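Local coordinates for 5'-Methylthioadenosine Nucleosidase (Arabidopsis thaliana, PDB 2H8G), which is a plant nucleosidase of the phosphorylase superfamily, modelled as an assembly of two chains, with adenine bound in a pocket of its alpha/beta fold, at residues 54-59 against 99-104; 123-126 against 130-133; 220-225 against 242-247. All coordinates share one frame; numbering follows the deposited sequence.

Contact 1 of 3, residues 54-59 against 99-104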
# COMPACT_ATOMS: atom_id res chain seq x y z
N SER A 54 21.46 -4.04 -9.27
CA SER A 54 20.01 -4.12 -9.15
C SER A 54 19.52 -5.54 -8.85
O SER A 54 19.00 -6.23 -9.73
CB SER A 54 19.35 -3.60 -10.43
OG SER A 54 19.78 -4.34 -11.56
N PRO A 55 19.67 -5.99 -7.60
CA PRO A 55 19.25 -7.32 -7.15
C PRO A 55 17.74 -7.55 -7.19
O PRO A 55 17.24 -8.34 -8.00
CB PRO A 55 19.79 -7.40 -5.73
CG PRO A 55 20.97 -6.48 -5.75
CD PRO A 55 20.44 -5.31 -6.54
N LEU A 56 17.03 -6.85 -6.31
CA LEU A 56 15.59 -6.98 -6.20
C LEU A 56 14.82 -6.77 -7.49
O LEU A 56 14.17 -7.69 -7.99
CB LEU A 56 15.08 -6.02 -5.12
CG LEU A 56 13.62 -6.20 -4.70
CD1 LEU A 56 13.36 -7.67 -4.40
CD2 LEU A 56 13.32 -5.34 -3.49
N GLY A 57 14.87 -5.56 -8.04
CA GLY A 57 14.15 -5.27 -9.27
C GLY A 57 15.01 -4.71 -10.38
O GLY A 57 16.14 -4.27 -10.16
N LYS A 58 14.47 -4.73 -11.60
CA LYS A 58 15.18 -4.23 -12.77
C LYS A 58 14.49 -2.97 -13.30
O LYS A 58 13.56 -3.05 -14.09
CB LYS A 58 15.23 -5.30 -13.86
CG LYS A 58 15.85 -4.84 -15.17
CD LYS A 58 16.00 -5.98 -16.17
CE LYS A 58 17.13 -6.94 -15.78
NZ LYS A 58 16.91 -7.58 -14.46
N GLY A 59 14.97 -1.81 -12.85
CA GLY A 59 14.39 -0.55 -13.30
C GLY A 59 13.58 0.15 -12.22
O GLY A 59 12.73 0.99 -12.51
N THR A 99 8.72 -4.57 0.94
CA THR A 99 8.70 -5.66 1.90
C THR A 99 8.36 -6.95 1.14
O THR A 99 9.01 -7.98 1.33
CB THR A 99 7.64 -5.44 3.00
OG1 THR A 99 7.95 -4.25 3.73
CG2 THR A 99 7.61 -6.62 3.96
N PHE A 100 7.37 -6.87 0.26
CA PHE A 100 6.95 -8.02 -0.53
C PHE A 100 8.08 -8.50 -1.44
O PHE A 100 8.43 -9.68 -1.43
CB PHE A 100 5.74 -7.65 -1.39
CG PHE A 100 5.28 -8.75 -2.31
CD1 PHE A 100 4.58 -9.84 -1.81
CD2 PHE A 100 5.58 -8.70 -3.66
CE1 PHE A 100 4.18 -10.88 -2.66
CE2 PHE A 100 5.18 -9.72 -4.52
CZ PHE A 100 4.49 -10.81 -4.02
N ALA A 101 8.66 -7.58 -2.20
CA ALA A 101 9.74 -7.94 -3.12
C ALA A 101 10.98 -8.46 -2.40
O ALA A 101 11.62 -9.42 -2.86
CB ALA A 101 10.09 -6.75 -4.00
N SER A 102 11.32 -7.83 -1.28
CA SER A 102 12.49 -8.24 -0.49
C SER A 102 12.33 -9.64 0.08
O SER A 102 13.28 -10.42 0.11
CB SER A 102 12.72 -7.24 0.65
OG SER A 102 13.00 -5.96 0.13
N ILE A 103 11.12 -9.96 0.53
CA ILE A 103 10.86 -11.29 1.09
C ILE A 103 11.00 -12.36 0.01
O ILE A 103 11.65 -13.38 0.24
CB ILE A 103 9.44 -11.38 1.68
CG1 ILE A 103 9.35 -10.54 2.96
CG2 ILE A 103 9.09 -12.85 1.99
CD1 ILE A 103 7.96 -10.46 3.55
N GLN A 104 10.41 -12.12 -1.15
CA GLN A 104 10.47 -13.10 -2.23
C GLN A 104 11.85 -13.28 -2.84
O GLN A 104 12.22 -14.39 -3.25
CB GLN A 104 9.46 -12.74 -3.33
CG GLN A 104 8.02 -12.99 -2.90
CD GLN A 104 7.04 -13.01 -4.05
OE1 GLN A 104 5.97 -13.63 -3.96
NE2 GLN A 104 7.38 -12.32 -5.14
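Leu56 is the one residue of the loop 54-59 that reaches helix 92-106, and it does so over Ala101 and Ser102. The pair with the nearest CA atoms is Leu56 and Ser102, 6.6 Å between the two CA atoms, so the meeting depends on the side chain. Followed outward, Leu56 CB already points at the helix but is still 5.2 Å from Ala101 CB. The next step closes the gap: with CG anti to the backbone N (chi1 -170°), the branch point of Leu56 comes to 3.6 Å from Ala101 CB. The two methyls then straddle that single carbon. Leu56 CD2 is also 3.6 Å from Ala101 CB, and roughly at right angles to that direction it meets the hydroxyl of Ser102, with 3.7 Å from CD2 to OG. Leu56 CD1 turns along the backbone of Ala101, and its very short approach to the carbonyl oxygen there makes the exact position of this methyl doubtful. The interaction is thus van der Waals in kind, and it buries 126 Å² in all, more than half of it on Leu56. The hydroxyl of Ser102 has its polar partner inside the helix: a chi1 of -62° turns OG back to the carbonyl O of Ile98, one turn earlier. Trp62 of the same chain touches both Leu56 and Ala101 and joins the apolar contact. The second subunit also reaches this helix: Trp62 of that chain meets the ring of Phe100 with planes at about 40°, and Phe100 of that chain packs on Ala101. The arrangement is that of a loop between two strands, 49-50 and 63-69, laid over an interface helix of this phosphorylase-superfamily alpha/beta fold, beside the junction of its two chains.

Contact 2 of 3, residues 123-126 against 130-133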
# COMPACT_ATOMS: atom_id res chain seq x y z
N LYS A 123 1.35 8.59 26.90
CA LYS A 123 1.52 7.14 26.88
C LYS A 123 2.92 6.73 27.34
O LYS A 123 3.27 5.54 27.30
CB LYS A 123 1.27 6.59 25.47
CG LYS A 123 -0.17 6.72 25.02
CD LYS A 123 -1.11 5.98 25.96
CE LYS A 123 -2.56 6.13 25.54
NZ LYS A 123 -2.80 5.52 24.21
N GLY A 124 3.70 7.71 27.77
CA GLY A 124 5.04 7.44 28.26
C GLY A 124 6.17 7.62 27.27
O GLY A 124 7.30 7.27 27.58
N ALA A 125 5.88 8.15 26.09
CA ALA A 125 6.93 8.34 25.09
C ALA A 125 7.68 9.65 25.31
O ALA A 125 7.10 10.66 25.70
CB ALA A 125 6.33 8.31 23.69
N ASN A 126 8.99 9.61 25.05
CA ASN A 126 9.85 10.78 25.17
C ASN A 126 10.70 10.87 23.91
O ASN A 126 11.03 9.85 23.30
CB ASN A 126 10.76 10.66 26.40
CG ASN A 126 9.99 10.73 27.70
OD1 ASN A 126 9.30 11.71 27.98
ND2 ASN A 126 10.10 9.68 28.51
N VAL A 130 13.70 4.71 21.75
CA VAL A 130 13.62 3.75 20.66
C VAL A 130 12.76 2.63 21.22
O VAL A 130 13.18 1.91 22.13
CB VAL A 130 14.98 3.20 20.23
CG1 VAL A 130 14.78 2.21 19.08
CG2 VAL A 130 15.90 4.34 19.81
N PHE A 131 11.56 2.51 20.68
CA PHE A 131 10.58 1.51 21.11
C PHE A 131 10.59 0.20 20.33
O PHE A 131 10.90 0.17 19.14
CB PHE A 131 9.16 2.07 20.96
CG PHE A 131 8.71 2.95 22.09
CD1 PHE A 131 9.22 4.24 22.25
CD2 PHE A 131 7.74 2.51 22.98
CE1 PHE A 131 8.76 5.06 23.28
CE2 PHE A 131 7.27 3.32 24.00
CZ PHE A 131 7.78 4.60 24.15
N LEU A 132 10.22 -0.87 21.03
CA LEU A 132 10.06 -2.18 20.41
C LEU A 132 8.53 -2.24 20.37
O LEU A 132 7.88 -2.07 21.40
CB LEU A 132 10.60 -3.28 21.33
CG LEU A 132 10.65 -4.69 20.74
CD1 LEU A 132 11.61 -4.72 19.55
CD2 LEU A 132 11.11 -5.65 21.81
N VAL A 133 7.95 -2.48 19.20
CA VAL A 133 6.49 -2.51 19.08
C VAL A 133 5.84 -3.84 19.46
O VAL A 133 6.33 -4.90 19.07
CB VAL A 133 6.07 -2.14 17.64
CG1 VAL A 133 4.57 -2.33 17.46
CG2 VAL A 133 6.47 -0.70 17.34
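A chi1 of -82° on Phe131 sets CG anti to the carbonyl carbon, and chi2 of 73° then turns the ring so that its edge, not a face, is presented to Ala125 CA. That CA meets the rim near the ring plane, while Ala125 CB is tilted off to one side of the plane, beside CZ and CE1. The motif is a strand-to-strand connection in the mixed sheet of a phosphorylase-superfamily fold: residues 123-126 leave strand 110-119 and lead into strand 130-138. These two strands are not sheet neighbours, since strand 217-226 lies between them, parallel to the first and antiparallel to the second. Across the contact the nearest CA atoms, those of Ala125 and Phe131, are 8.7 Å apart. The aromatic side chain bridges that gap. Its tip does the touching, Phe131 CZ being 3.9 Å from Ala125 CA. The methyl follows closely, with 4.0 Å from Ala125 CB to Phe131 CZ, and Phe131 CE1 is hardly farther from the same CB at 4.1 Å. Such distances fit apolar contact without compression, over a modest 88 Å². Further burial of the ring comes from Val223 on strand 217-226 and Leu198 on strand 198-200, and from Thr197 in a loop, which touches both Ala125 and Phe131. Lys123 carries its amine away from the ring to a salt bridge with Asp195. Near the plane of the ring, again at its edge, the carbonyl of exposed Gly124 makes the outermost approach, with its O 4.4 Å from Phe131 CZ.

Contact 3 of 3, residues 220-225 against 242-247. With ADE (adenine), chain C.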
# COMPACT_ATOMS: atom_id res chain seq x y z
N LEU A 220 11.46 -1.29 15.30
CA LEU A 220 12.26 -0.42 16.14
C LEU A 220 11.81 0.96 15.70
O LEU A 220 12.04 1.37 14.56
CB LEU A 220 13.76 -0.60 15.87
CG LEU A 220 14.30 -1.99 16.20
CD1 LEU A 220 15.77 -2.06 15.82
CD2 LEU A 220 14.12 -2.28 17.69
N LYS A 221 11.12 1.67 16.60
CA LYS A 221 10.59 2.98 16.27
C LYS A 221 11.13 4.04 17.22
O LYS A 221 10.89 3.99 18.42
CB LYS A 221 9.06 2.93 16.31
CG LYS A 221 8.46 2.00 15.24
CD LYS A 221 8.53 2.60 13.84
CE LYS A 221 8.27 1.55 12.76
NZ LYS A 221 8.07 2.18 11.41
N ALA A 222 11.87 4.99 16.65
CA ALA A 222 12.50 6.06 17.41
C ALA A 222 11.68 7.35 17.37
O ALA A 222 11.40 7.88 16.30
CB ALA A 222 13.91 6.30 16.88
N VAL A 223 11.32 7.84 18.55
CA VAL A 223 10.49 9.04 18.68
C VAL A 223 11.21 10.35 18.37
O VAL A 223 12.15 10.74 19.07
CB VAL A 223 9.89 9.13 20.11
CG1 VAL A 223 8.99 10.35 20.23
CG2 VAL A 223 9.09 7.87 20.41
N THR A 224 10.74 11.02 17.33
CA THR A 224 11.31 12.31 16.91
C THR A 224 10.43 13.49 17.31
O THR A 224 10.89 14.63 17.33
CB THR A 224 11.49 12.38 15.38
OG1 THR A 224 10.29 11.96 14.72
CG2 THR A 224 12.65 11.50 14.94
N ASP A 225 9.17 13.22 17.63
CA ASP A 225 8.27 14.30 17.99
C ASP A 225 7.14 13.80 18.88
O ASP A 225 6.79 12.61 18.84
CB ASP A 225 7.68 14.94 16.73
CG ASP A 225 7.04 13.92 15.81
OD1 ASP A 225 7.77 13.16 15.15
OD2 ASP A 225 5.79 13.88 15.74
N THR A 242 18.01 14.05 12.56
CA THR A 242 19.41 13.65 12.59
C THR A 242 19.86 13.00 13.90
O THR A 242 20.43 11.91 13.89
CB THR A 242 20.33 14.86 12.28
OG1 THR A 242 20.04 15.34 10.96
CG2 THR A 242 21.80 14.45 12.35
N VAL A 243 19.61 13.66 15.02
CA VAL A 243 20.02 13.13 16.32
C VAL A 243 19.32 11.82 16.70
O VAL A 243 19.96 10.89 17.18
CB VAL A 243 19.79 14.16 17.44
CG1 VAL A 243 20.67 15.38 17.21
CG2 VAL A 243 18.33 14.57 17.49
N VAL A 244 18.02 11.75 16.47
CA VAL A 244 17.26 10.55 16.82
C VAL A 244 17.62 9.35 15.92
O VAL A 244 17.58 8.21 16.37
CB VAL A 244 15.75 10.82 16.76
CG1 VAL A 244 14.97 9.53 16.98
CG2 VAL A 244 15.39 11.84 17.82
N THR A 245 17.95 9.62 14.66
CA THR A 245 18.31 8.52 13.77
C THR A 245 19.63 7.91 14.24
O THR A 245 19.91 6.74 13.96
CB THR A 245 18.44 9.00 12.31
OG1 THR A 245 19.29 10.15 12.24
CG2 THR A 245 17.07 9.34 11.74
N ALA A 246 20.43 8.69 14.96
CA ALA A 246 21.69 8.18 15.48
C ALA A 246 21.37 7.22 16.63
O ALA A 246 22.00 6.18 16.78
CB ALA A 246 22.56 9.32 15.99
N ALA A 247 20.37 7.58 17.42
CA ALA A 247 19.94 6.75 18.54
C ALA A 247 19.34 5.46 18.00
O ALA A 247 19.47 4.39 18.59
CB ALA A 247 18.91 7.50 19.38
N9 ADE C . 7.19 10.13 11.67
C8 ADE C . 7.74 10.95 12.59
N7 ADE C . 6.83 11.63 13.33
C5 ADE C . 5.62 11.21 12.84
C6 ADE C . 4.25 11.51 13.16
N6 ADE C . 3.94 12.37 14.11
N1 ADE C . 3.24 10.86 12.41
C2 ADE C . 3.58 9.97 11.42
N3 ADE C . 4.87 9.62 11.05
C4 ADE C . 5.83 10.27 11.80
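Val244 presses on strand 217-226 at Ala222 and Thr224, and the evidence for tight packing is the 3.4 Å between Ala222 CB and Val244 CG1, closer than two such carbons usually come. Val244 CB points toward the strand, and a chi1 of 174°, with CG1 anti to the backbone N, carries that methyl to Ala222 CB. The other branch, CG2, lies 3.6 Å from the carbonyl O of Val223, while Thr224 CG2 fits in beside the branch point, 3.7 Å from Val244 CB. One valine thus fills the space over three consecutive strand residues. The axes of the two short segments pass within 8.2 Å of each other at 158° between their directions. That is nearly antiparallel, as expected of a strand-loop-helix unit in which helix 233-259 returns over the strand it follows, covering a face of the phosphorylase-superfamily sheet. The strand's end enters the adenine pocket. While its methyl faces Val244, Thr224 turns OG1 to Asp225, bonding at 2.8 Å to the anti lone pair of OD1; Cys117 O is also within hydrogen-bonding reach and competes for the single hydroxyl proton. Asp225 in turn takes a nearly straight bond from the adenine amino group, N6 to OD2 2.9 Å at 170°, and its OD1 lies beside the ring nitrogen N7. Along the helix the fit slackens. Ala247 points at the sheet, yet its CB stays 5.7 Å from Ala222 CB, and it is partly exposed. The far flank, with Thr242, Val243 and Ala246, is open to solvent.

In the fold
From the N terminus, contact 1 comes first along the chain, closing a loop of 39 intervening residues that includes strands 63-69 and 72-78 and tying the 54-59 loop to helix 92-106. Contact 2 follows with only three residues between its segments, a short return from strand 110-119 into strand 130-138. Contact 3 spans 16 residues, joining strand 217-226 to helix 233-259. The three are in series: none nests in or crosses another. Contact 1 lies across the chain's centre, 31 and 27 Å (centre to centre) from contacts 2 and 3. Those two touch on adjacent antiparallel strands, where Phe131 N and Lys221 O, 2.8 Å apart, probably hydrogen-bond.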